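Local atomic coordinates of mandelate racemase/muconate lactonizing enzyme-like protein (PDB entry 3RCY), a protein that probably catalyses a magnesium-dependent reaction begun by removing a proton next to a carboxylate, as enolase superfamily members do, its own substrate being unidentified. Residues A[73-76]-A[77-81]; A[136-140]-A[141-145]; A[189-192]-A[193-197]; A[338-341]-A[342-345]. All coordinates share one frame; numbering follows the deposited sequence.

Contact 1: residues A[73-76]-A[77-81]; sequences LMFR and RVYSS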
loop_
_atom_site.group_PDB
_atom_site.type_symbol
_atom_site.label_atom_id
_atom_site.label_comp_id
_atom_site.label_asym_id
_atom_site.label_seq_id
_atom_site.Cartn_x
_atom_site.Cartn_y
_atom_site.Cartn_z
ATOM N N LEU A 73 -15.065 -2.155 -33.755
ATOM C CA LEU A 73 -15.367 -0.810 -34.234
ATOM C C LEU A 73 -16.739 -0.346 -33.753
ATOM O O LEU A 73 -16.881 0.768 -33.251
ATOM C CB LEU A 73 -15.282 -0.746 -35.763
ATOM C CG LEU A 73 -15.607 0.614 -36.416
ATOM C CD1 LEU A 73 -14.704 1.735 -35.907
ATOM C CD2 LEU A 73 -15.520 0.517 -37.933
ATOM N N MET A 74 -17.741 -1.202 -33.906
ATOM C CA MET A 74 -19.100 -0.833 -33.513
ATOM C C MET A 74 -19.198 -0.597 -32.008
ATOM O O MET A 74 -19.861 0.347 -31.578
ATOM C CB MET A 74 -20.131 -1.853 -34.005
ATOM C CG MET A 74 -20.277 -1.817 -35.529
ATOM S SD MET A 74 -21.671 -2.769 -36.136
ATOM C CE MET A 74 -20.982 -4.420 -36.058
ATOM N N PHE A 75 -18.505 -1.417 -31.215
ATOM C CA PHE A 75 -18.420 -1.144 -29.785
ATOM C C PHE A 75 -17.819 0.243 -29.508
ATOM O O PHE A 75 -18.414 1.034 -28.767
ATOM C CB PHE A 75 -17.668 -2.231 -29.002
ATOM C CG PHE A 75 -17.532 -1.911 -27.530
ATOM C CD1 PHE A 75 -18.554 -2.233 -26.638
ATOM C CD2 PHE A 75 -16.402 -1.245 -27.049
ATOM C CE1 PHE A 75 -18.443 -1.908 -25.278
ATOM C CE2 PHE A 75 -16.281 -0.920 -25.706
ATOM C CZ PHE A 75 -17.299 -1.254 -24.816
ATOM N N ARG A 76 -16.674 0.546 -30.115
ATOM C CA ARG A 76 -16.029 1.850 -29.911
ATOM C C ARG A 76 -16.941 3.024 -30.269
ATOM O O ARG A 76 -16.951 4.033 -29.569
ATOM C CB ARG A 76 -14.713 1.980 -30.692
ATOM C CG ARG A 76 -13.554 1.045 -30.256
ATOM C CD ARG A 76 -13.299 1.039 -28.742
ATOM N NE ARG A 76 -13.075 2.379 -28.192
ATOM C CZ ARG A 76 -12.720 2.626 -26.933
ATOM N NH1 ARG A 76 -12.534 1.617 -26.076
ATOM N NH2 ARG A 76 -12.554 3.889 -26.529
ATOM N N ARG A 77 -17.672 2.899 -31.375
ATOM C CA ARG A 77 -18.599 3.939 -31.809
ATOM C C ARG A 77 -19.665 4.220 -30.755
ATOM O O ARG A 77 -19.890 5.369 -30.404
ATOM C CB ARG A 77 -19.288 3.537 -33.112
ATOM C CG ARG A 77 -18.444 3.657 -34.351
ATOM C CD ARG A 77 -19.241 3.147 -35.539
ATOM N NE ARG A 77 -18.513 3.259 -36.794
ATOM C CZ ARG A 77 -18.793 2.553 -37.891
ATOM N NH1 ARG A 77 -19.780 1.660 -37.889
ATOM N NH2 ARG A 77 -18.066 2.725 -38.989
ATOM N N VAL A 78 -20.322 3.169 -30.264
ATOM C CA VAL A 78 -21.406 3.339 -29.292
ATOM C C VAL A 78 -20.847 3.790 -27.938
ATOM O O VAL A 78 -21.384 4.699 -27.310
ATOM C CB VAL A 78 -22.263 2.048 -29.122
ATOM C CG1 VAL A 78 -23.404 2.285 -28.148
ATOM C CG2 VAL A 78 -22.812 1.601 -30.472
ATOM N N TYR A 79 -19.752 3.163 -27.520
ATOM C CA TYR A 79 -19.073 3.503 -26.269
ATOM C C TYR A 79 -18.651 4.969 -26.212
ATOM O O TYR A 79 -18.700 5.590 -25.141
ATOM C CB TYR A 79 -17.847 2.605 -26.093
ATOM C CG TYR A 79 -17.143 2.711 -24.760
ATOM C CD1 TYR A 79 -17.731 2.214 -23.599
ATOM C CD2 TYR A 79 -15.866 3.260 -24.671
ATOM C CE1 TYR A 79 -17.083 2.290 -22.371
ATOM C CE2 TYR A 79 -15.200 3.333 -23.444
ATOM C CZ TYR A 79 -15.822 2.839 -22.304
ATOM O OH TYR A 79 -15.179 2.890 -21.093
ATOM N N SER A 80 -18.259 5.512 -27.368
ATOM C CA SER A 80 -17.762 6.881 -27.478
ATOM C C SER A 80 -18.843 7.901 -27.842
ATOM O O SER A 80 -18.587 9.120 -27.842
ATOM C CB SER A 80 -16.650 6.946 -28.535
ATOM O OG SER A 80 -15.621 6.006 -28.253
ATOM N N SER A 81 -20.036 7.398 -28.162
ATOM C CA SER A 81 -21.115 8.204 -28.723
ATOM C C SER A 81 -21.366 9.518 -27.988
ATOM O O SER A 81 -21.571 9.536 -26.772
ATOM C CB SER A 81 -22.410 7.385 -28.796
ATOM O OG SER A 81 -23.387 8.044 -29.590
#
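S80 meets the carbonyl oxygen of R76 with both its backbone N and its hydroxyl. S80 N gives R76 O a hydrogen bond of 3.0 Å, bent to 138°, and S80 OG stands 2.7 Å from R76 O, though the hydroxyl has a second possible acceptor, L175 O of the second subunit. One residue earlier on each side, F75 and Y79 run side by side with ring planes 20° apart, slid so far that the rings barely overlap. What lies over the F75 face is instead Y79 CB, a CH-pi contact 4.2 Å from the ring centroid. With CG anti to its backbone N (chi1 -172°), Y79 also brings CD2 beneath the guanidinium of R76, 3.8 Å from R76 NH2, while its OH bonds D241 of the second subunit. R77 reaches back extended, and L73 CD2 lies over one face of its guanidinium, toward the rim, 3.5 Å from R77 NH2. That charge is paired with E66 and with E391 of the second subunit, while R76 NE bonds L175 O there. Helix 71-80 packs M74 and V78 against helices 48-63 and 89-110, and turns F75 and Y79 to helix 266-274, with the Y79 side chain about 5 Å from a bound ribofuranose.

Contact 2: residues A[136-140]-A[141-145]; sequences PHHPI and TPFWT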
loop_
_atom_site.group_PDB
_atom_site.type_symbol
_atom_site.label_atom_id
_atom_site.label_comp_id
_atom_site.label_asym_id
_atom_site.label_seq_id
_atom_site.Cartn_x
_atom_site.Cartn_y
_atom_site.Cartn_z
ATOM N N PRO A 136 -45.519 -26.741 -7.665
ATOM C CA PRO A 136 -46.959 -26.493 -7.920
ATOM C C PRO A 136 -47.869 -26.412 -6.685
ATOM O O PRO A 136 -48.911 -25.758 -6.742
ATOM C CB PRO A 136 -47.363 -27.674 -8.804
ATOM C CG PRO A 136 -46.100 -28.049 -9.506
ATOM C CD PRO A 136 -45.019 -27.869 -8.473
ATOM N N HIS A 137 -47.485 -27.049 -5.583
ATOM C CA HIS A 137 -48.287 -27.000 -4.350
ATOM C C HIS A 137 -47.887 -25.854 -3.407
ATOM O O HIS A 137 -48.534 -25.639 -2.379
ATOM C CB HIS A 137 -48.203 -28.334 -3.609
ATOM C CG HIS A 137 -46.849 -28.616 -3.032
ATOM N ND1 HIS A 137 -45.720 -28.739 -3.814
ATOM C CD2 HIS A 137 -46.441 -28.788 -1.751
ATOM C CE1 HIS A 137 -44.677 -28.981 -3.039
ATOM N NE2 HIS A 137 -45.089 -29.017 -1.784
ATOM N N HIS A 138 -46.823 -25.129 -3.754
ATOM C CA HIS A 138 -46.348 -24.013 -2.936
ATOM C C HIS A 138 -47.131 -22.743 -3.243
ATOM O O HIS A 138 -47.154 -22.303 -4.395
ATOM C CB HIS A 138 -44.867 -23.719 -3.211
ATOM C CG HIS A 138 -43.926 -24.780 -2.736
ATOM N ND1 HIS A 138 -42.689 -24.983 -3.311
ATOM C CD2 HIS A 138 -44.032 -25.692 -1.740
ATOM C CE1 HIS A 138 -42.070 -25.967 -2.683
ATOM N NE2 HIS A 138 -42.863 -26.412 -1.725
ATOM N N PRO A 139 -47.748 -22.125 -2.216
ATOM C CA PRO A 139 -48.274 -20.769 -2.442
ATOM C C PRO A 139 -47.102 -19.830 -2.739
ATOM O O PRO A 139 -46.099 -19.838 -2.009
ATOM C CB PRO A 139 -48.940 -20.411 -1.104
ATOM C CG PRO A 139 -49.060 -21.711 -0.345
ATOM C CD PRO A 139 -47.928 -22.571 -0.822
ATOM N N ILE A 140 -47.225 -19.055 -3.816
ATOM C CA ILE A 140 -46.129 -18.241 -4.347
ATOM C C ILE A 140 -45.550 -17.247 -3.330
ATOM O O ILE A 140 -44.343 -17.253 -3.069
ATOM C CB ILE A 140 -46.553 -17.484 -5.648
ATOM C CG1 ILE A 140 -47.192 -18.435 -6.674
ATOM C CG2 ILE A 140 -45.371 -16.704 -6.250
ATOM C CD1 ILE A 140 -46.234 -19.431 -7.315
ATOM N N THR A 141 -46.401 -16.399 -2.756
ATOM C CA THR A 141 -45.925 -15.357 -1.839
ATOM C C THR A 141 -45.262 -15.923 -0.568
ATOM O O THR A 141 -44.129 -15.546 -0.268
ATOM C CB THR A 141 -47.027 -14.296 -1.533
ATOM O OG1 THR A 141 -47.416 -13.662 -2.758
ATOM C CG2 THR A 141 -46.516 -13.224 -0.565
ATOM N N PRO A 142 -45.932 -16.852 0.152
ATOM C CA PRO A 142 -45.269 -17.489 1.307
ATOM C C PRO A 142 -43.968 -18.231 0.960
ATOM O O PRO A 142 -43.061 -18.307 1.798
ATOM C CB PRO A 142 -46.321 -18.484 1.814
ATOM C CG PRO A 142 -47.616 -17.916 1.366
ATOM C CD PRO A 142 -47.332 -17.304 0.024
ATOM N N PHE A 143 -43.869 -18.758 -0.262
ATOM C CA PHE A 143 -42.679 -19.511 -0.684
ATOM C C PHE A 143 -41.358 -18.767 -0.450
ATOM O O PHE A 143 -40.371 -19.369 -0.019
ATOM C CB PHE A 143 -42.775 -19.919 -2.155
ATOM C CG PHE A 143 -41.527 -20.580 -2.677
ATOM C CD1 PHE A 143 -41.325 -21.943 -2.493
ATOM C CD2 PHE A 143 -40.547 -19.837 -3.336
ATOM C CE1 PHE A 143 -40.177 -22.560 -2.964
ATOM C CE2 PHE A 143 -39.398 -20.444 -3.812
ATOM C CZ PHE A 143 -39.210 -21.809 -3.623
ATOM N N TRP A 144 -41.346 -17.463 -0.733
ATOM C CA TRP A 144 -40.103 -16.677 -0.704
ATOM C C TRP A 144 -39.447 -16.561 0.668
ATOM O O TRP A 144 -38.251 -16.316 0.759
ATOM C CB TRP A 144 -40.302 -15.294 -1.346
ATOM C CG TRP A 144 -40.834 -15.400 -2.743
ATOM C CD1 TRP A 144 -42.051 -14.964 -3.193
ATOM C CD2 TRP A 144 -40.186 -16.018 -3.870
ATOM N NE1 TRP A 144 -42.193 -15.262 -4.529
ATOM C CE2 TRP A 144 -41.067 -15.906 -4.970
ATOM C CE3 TRP A 144 -38.946 -16.651 -4.057
ATOM C CZ2 TRP A 144 -40.752 -16.408 -6.238
ATOM C CZ3 TRP A 144 -38.628 -17.141 -5.323
ATOM C CH2 TRP A 144 -39.534 -17.018 -6.396
ATOM N N THR A 145 -40.227 -16.746 1.727
ATOM C CA THR A 145 -39.682 -16.736 3.084
ATOM C C THR A 145 -39.861 -18.067 3.830
ATOM O O THR A 145 -39.685 -18.127 5.045
ATOM C CB THR A 145 -40.280 -15.588 3.922
ATOM O OG1 THR A 145 -41.706 -15.658 3.864
ATOM C CG2 THR A 145 -39.813 -14.229 3.392
#
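F143 N turns back onto P139 O and I140 O, closing the single, weakly bonded helical turn 140-143 in the loop that follows strand 126-131, the first strand of the enolase-type barrel. The bond to P139 O, at 3.0 Å, spans four residues in the manner of an alpha-helix; the one to I140 O, at 3.2 Å and 121°, is weak. One N-H is therefore divided between two carbonyls. P142 has no N-H to give, yet its ring takes part by packing: CD lies 3.7 Å from P139 CB, so that the proline before the turn packs on one within it. Further along, T145 N bonds P142 O.

H138 has its polar atoms met from outside the turn. Its NE2 bonds E152 OE1 on helix 147-159, an oxygen also used by H137 NE2, and its ND1 bonds the backbone N of L135. Since a backbone amide can only donate, ND1 is an acceptor, consistent with a proton on NE2. F143 CG stands anti to the backbone N (chi1 175°), which carries the phenyl ring to the imidazole; the planes lie obliquely at 31°, and H138 ND1 comes 3.4 Å from F143 CD1. Both rings also touch M149 and S153 of helix 147-159, while P134 lies against F143, I140 and W144. The indole comes close to I140 O without a hydrogen bond, because the N-H of NE1 is badly aimed at it; the nearer atom is its carbon CD1, 3.2 Å from I140 O.

Contact 3: residues A[189-192]-A[193-197]; sequences SVEF and CRKIR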
loop_
_atom_site.group_PDB
_atom_site.type_symbol
_atom_site.label_atom_id
_atom_site.label_comp_id
_atom_site.label_asym_id
_atom_site.label_seq_id
_atom_site.Cartn_x
_atom_site.Cartn_y
_atom_site.Cartn_z
ATOM N N SER A 189 -31.915 -16.506 6.869
ATOM C CA SER A 189 -30.845 -16.888 5.955
ATOM C C SER A 189 -30.119 -18.140 6.443
ATOM O O SER A 189 -29.784 -19.009 5.644
ATOM C CB SER A 189 -29.847 -15.742 5.764
ATOM O OG SER A 189 -30.464 -14.650 5.107
ATOM N N VAL A 190 -29.877 -18.211 7.752
ATOM C CA VAL A 190 -29.270 -19.385 8.380
ATOM C C VAL A 190 -30.209 -20.601 8.256
ATOM O O VAL A 190 -29.774 -21.697 7.895
ATOM C CB VAL A 190 -28.897 -19.098 9.869
ATOM C CG1 VAL A 190 -28.540 -20.376 10.613
ATOM C CG2 VAL A 190 -27.739 -18.079 9.956
ATOM N N GLU A 191 -31.492 -20.399 8.545
ATOM C CA GLU A 191 -32.482 -21.469 8.408
ATOM C C GLU A 191 -32.545 -22.033 6.977
ATOM O O GLU A 191 -32.587 -23.253 6.791
ATOM C CB GLU A 191 -33.870 -20.998 8.861
ATOM C CG GLU A 191 -34.874 -22.147 8.987
ATOM C CD GLU A 191 -36.319 -21.694 9.134
ATOM O OE1 GLU A 191 -36.578 -20.469 9.177
ATOM O OE2 GLU A 191 -37.204 -22.579 9.204
ATOM N N PHE A 192 -32.565 -21.148 5.980
ATOM C CA PHE A 192 -32.521 -21.556 4.568
ATOM C C PHE A 192 -31.280 -22.409 4.258
ATOM O O PHE A 192 -31.401 -23.501 3.708
ATOM C CB PHE A 192 -32.537 -20.335 3.638
ATOM C CG PHE A 192 -33.913 -19.951 3.127
ATOM C CD1 PHE A 192 -34.904 -19.477 3.997
ATOM C CD2 PHE A 192 -34.195 -20.009 1.762
ATOM C CE1 PHE A 192 -36.160 -19.098 3.516
ATOM C CE2 PHE A 192 -35.457 -19.636 1.269
ATOM C CZ PHE A 192 -36.442 -19.180 2.151
ATOM N N CYS A 193 -30.096 -21.901 4.604
ATOM C CA CYS A 193 -28.857 -22.626 4.334
ATOM C C CYS A 193 -28.844 -23.985 5.024
ATOM O O CYS A 193 -28.489 -24.983 4.406
ATOM C CB CYS A 193 -27.627 -21.810 4.750
ATOM S SG CYS A 193 -27.282 -20.396 3.682
ATOM N N ARG A 194 -29.242 -24.016 6.295
ATOM C CA ARG A 194 -29.261 -25.261 7.069
ATOM C C ARG A 194 -30.191 -26.305 6.435
ATOM O O ARG A 194 -29.791 -27.457 6.226
ATOM C CB ARG A 194 -29.658 -24.987 8.537
ATOM C CG ARG A 194 -29.775 -26.248 9.412
ATOM C CD ARG A 194 -30.069 -25.937 10.892
ATOM N NE ARG A 194 -31.245 -25.085 11.111
ATOM C CZ ARG A 194 -32.492 -25.530 11.294
ATOM N NH1 ARG A 194 -32.755 -26.837 11.278
ATOM N NH2 ARG A 194 -33.484 -24.667 11.496
ATOM N N LYS A 195 -31.423 -25.894 6.127
ATOM C CA LYS A 195 -32.429 -26.810 5.580
ATOM C C LYS A 195 -32.141 -27.227 4.136
ATOM O O LYS A 195 -32.371 -28.383 3.762
ATOM C CB LYS A 195 -33.845 -26.241 5.741
ATOM C CG LYS A 195 -34.276 -26.184 7.210
ATOM C CD LYS A 195 -35.715 -25.755 7.394
ATOM C CE LYS A 195 -36.065 -25.791 8.875
ATOM N NZ LYS A 195 -37.447 -25.320 9.132
ATOM N N ILE A 196 -31.633 -26.294 3.335
ATOM C CA ILE A 196 -31.264 -26.612 1.953
ATOM C C ILE A 196 -30.038 -27.535 1.914
ATOM O O ILE A 196 -30.027 -28.509 1.160
ATOM C CB ILE A 196 -31.098 -25.337 1.069
ATOM C CG1 ILE A 196 -32.451 -24.625 0.916
ATOM C CG2 ILE A 196 -30.544 -25.688 -0.324
ATOM C CD1 ILE A 196 -32.362 -23.156 0.465
ATOM N N ARG A 197 -29.033 -27.256 2.746
ATOM C CA ARG A 197 -27.869 -28.152 2.861
ATOM C C ARG A 197 -28.302 -29.549 3.321
ATOM O O ARG A 197 -27.835 -30.555 2.789
ATOM C CB ARG A 197 -26.792 -27.568 3.793
ATOM C CG ARG A 197 -25.610 -28.520 4.110
ATOM C CD ARG A 197 -24.822 -28.877 2.851
ATOM N NE ARG A 197 -24.072 -27.723 2.370
ATOM C CZ ARG A 197 -23.706 -27.518 1.106
ATOM N NH1 ARG A 197 -23.020 -26.427 0.795
ATOM N NH2 ARG A 197 -24.030 -28.392 0.154
#
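A salt bridge along one helical turn joins E191 to K195, OE2 to NZ at 2.8 Å. The lysine comes to the anti lone pair of OE2, the one turned away from the other carboxylate oxygen. Both chains are extended beyond CG; E191 sends CG anti to its backbone N (chi1 -169°), which carries the carboxylate across to K195, whose CE passes 3.8 Å from E191 CG. D148 is a second carboxylate partner of NZ, so the ammonium group ties helix 183-200 to helix 147-159. R194 adds a longer-range attraction at most: its NH2 touches E191 CG at 3.8 Å, but stays 4.8 Å from E191 OE2, too far for contact.

The backbone bonds form a regular alpha-helical ladder, C193 N to S189 O, R194 N to V190 O, K195 N to E191 O and I196 N to F192 O, the last at 2.8 Å.

Apolar packing occupies another side. F192 and I196, a turn apart, meet where ring atom CD2 lies 3.9 Å from I196 CD1. The same methyl, I196 CD1, also comes 3.4 Å from F192 O. F192 continues onto A147 and A150 of helix 147-159, whereas I196 and C193 face L206 and F208 of strand 205-208, and C193 also meets I226 of helix 216-226.

With E191, R194 and K195 at one flank and C193 and I196 turned to the strand, this is an amphipathic helix, the middle member of the beta-alpha-beta crossover 164-167, 183-200, 205-208 in the enolase-type barrel.

Contact 4: residues A[338-341]-A[342-345]; sequences IETP and FHDA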
loop_
_atom_site.group_PDB
_atom_site.type_symbol
_atom_site.label_atom_id
_atom_site.label_comp_id
_atom_site.label_asym_id
_atom_site.label_seq_id
_atom_site.Cartn_x
_atom_site.Cartn_y
_atom_site.Cartn_z
ATOM N N ILE A 338 -33.210 -20.701 -16.626
ATOM C CA ILE A 338 -34.603 -20.598 -16.207
ATOM C C ILE A 338 -35.429 -21.547 -17.068
ATOM O O ILE A 338 -35.483 -21.409 -18.302
ATOM C CB ILE A 338 -35.160 -19.147 -16.331
ATOM C CG1 ILE A 338 -34.244 -18.140 -15.616
ATOM C CG2 ILE A 338 -36.601 -19.080 -15.774
ATOM C CD1 ILE A 338 -34.642 -16.666 -15.808
ATOM N N GLU A 339 -36.052 -22.524 -16.419
ATOM C CA GLU A 339 -36.846 -23.518 -17.127
ATOM C C GLU A 339 -38.331 -23.185 -17.030
ATOM O O GLU A 339 -38.945 -23.392 -15.985
ATOM C CB GLU A 339 -36.570 -24.910 -16.555
ATOM C CG GLU A 339 -36.930 -26.062 -17.476
ATOM C CD GLU A 339 -36.996 -27.405 -16.750
ATOM O OE1 GLU A 339 -36.528 -27.488 -15.588
ATOM O OE2 GLU A 339 -37.525 -28.377 -17.343
ATOM N N THR A 340 -38.899 -22.659 -18.115
ATOM C CA THR A 340 -40.346 -22.417 -18.195
ATOM C C THR A 340 -40.837 -22.820 -19.575
ATOM O O THR A 340 -40.044 -22.837 -20.525
ATOM C CB THR A 340 -40.754 -20.928 -17.926
ATOM O OG1 THR A 340 -40.402 -20.110 -19.048
ATOM C CG2 THR A 340 -40.114 -20.380 -16.649
ATOM N N PRO A 341 -42.141 -23.152 -19.701
ATOM C CA PRO A 341 -42.673 -23.464 -21.027
ATOM C C PRO A 341 -42.428 -22.335 -22.038
ATOM O O PRO A 341 -42.105 -22.609 -23.191
ATOM C CB PRO A 341 -44.178 -23.664 -20.768
ATOM C CG PRO A 341 -44.248 -24.087 -19.335
ATOM C CD PRO A 341 -43.166 -23.301 -18.651
ATOM N N PHE A 342 -42.563 -21.083 -21.603
ATOM C CA PHE A 342 -42.421 -19.935 -22.510
ATOM C C PHE A 342 -40.975 -19.746 -22.984
ATOM O O PHE A 342 -40.746 -19.531 -24.179
ATOM C CB PHE A 342 -42.965 -18.648 -21.869
ATOM C CG PHE A 342 -43.045 -17.477 -22.821
ATOM C CD1 PHE A 342 -44.004 -17.444 -23.832
ATOM C CD2 PHE A 342 -42.166 -16.406 -22.700
ATOM C CE1 PHE A 342 -44.083 -16.361 -24.717
ATOM C CE2 PHE A 342 -42.232 -15.318 -23.576
ATOM C CZ PHE A 342 -43.193 -15.293 -24.584
ATOM N N HIS A 343 -40.009 -19.830 -22.058
ATOM C CA HIS A 343 -38.583 -19.843 -22.431
ATOM C C HIS A 343 -38.312 -20.882 -23.518
ATOM O O HIS A 343 -37.696 -20.575 -24.543
ATOM C CB HIS A 343 -37.688 -20.186 -21.230
ATOM C CG HIS A 343 -37.301 -19.011 -20.385
ATOM N ND1 HIS A 343 -38.022 -18.624 -19.275
ATOM C CD2 HIS A 343 -36.238 -18.171 -20.455
ATOM C CE1 HIS A 343 -37.431 -17.586 -18.708
ATOM N NE2 HIS A 343 -36.349 -17.290 -19.404
ATOM N N ASP A 344 -38.759 -22.115 -23.277
ATOM C CA ASP A 344 -38.497 -23.220 -24.203
ATOM C C ASP A 344 -39.172 -23.008 -25.558
ATOM O O ASP A 344 -38.541 -23.176 -26.605
ATOM C CB ASP A 344 -38.922 -24.561 -23.591
ATOM C CG ASP A 344 -38.359 -25.749 -24.351
ATOM O OD1 ASP A 344 -37.145 -26.028 -24.239
ATOM O OD2 ASP A 344 -39.135 -26.412 -25.063
ATOM N N ALA A 345 -40.442 -22.604 -25.532
ATOM C CA ALA A 345 -41.216 -22.404 -26.758
ATOM C C ALA A 345 -40.691 -21.252 -27.620
ATOM O O ALA A 345 -40.731 -21.324 -28.854
ATOM C CB ALA A 345 -42.704 -22.203 -26.430
#
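T340 OG1 is met by two nitrogens of H343, the backbone N at 3.0 Å and ring ND1 at 2.8 Å. T340 is the N-cap of helix 341-346, and its chi1 of 74° sets OG1 between the backbone N and the carbonyl carbon, where the hydroxyl can reach the amide three residues on; the bond is nearly straight, 169°. H343 holds CG anti to its carbonyl carbon (chi1 -86°), swinging the imidazole back over the preceding loop so that T340 OG1 lies at the ring edge, near its plane. I338 comes over a face instead: its CB makes a CH-pi contact 4.0 Å from the ring centroid, and its CG2 stands 3.4 Å from H343 CE1. The first helical bonds follow, D344 N to T340 O and A345 N to P341 O. Around this turn W24 meets the rings of both F342 and H343, and D344 forms a salt bridge with R352. The hydroxyl thus accepts one proton from the amide. The geometry between OG1 and ND1 allows either donor; if the ring is neutral, the acceptor A314 O at NE2 would put the ring proton there, leaving ND1 to accept from T340.

All four contacts are local and follow one another along the chain, none nested and none crossing. Contact 1 closes turns of helix 71-80 in the N-terminal domain, at a subunit interface. Contact 2 shapes the loop beyond the first barrel strand, 126-131, and contact 3 is a stretch of helix 183-200 on the barrel's outside. These two touch, W144 O lying 3.7 Å from F192 CZ, and both pack on helix 147-159. Contact 4 starts helix 341-346 after strand 335-336, which pairs with strand 126-131; through W24 it reaches the N-terminal domain. Contacts 1 and 3 lie farthest apart, their centres about 46 Å from each other across the chain's middle.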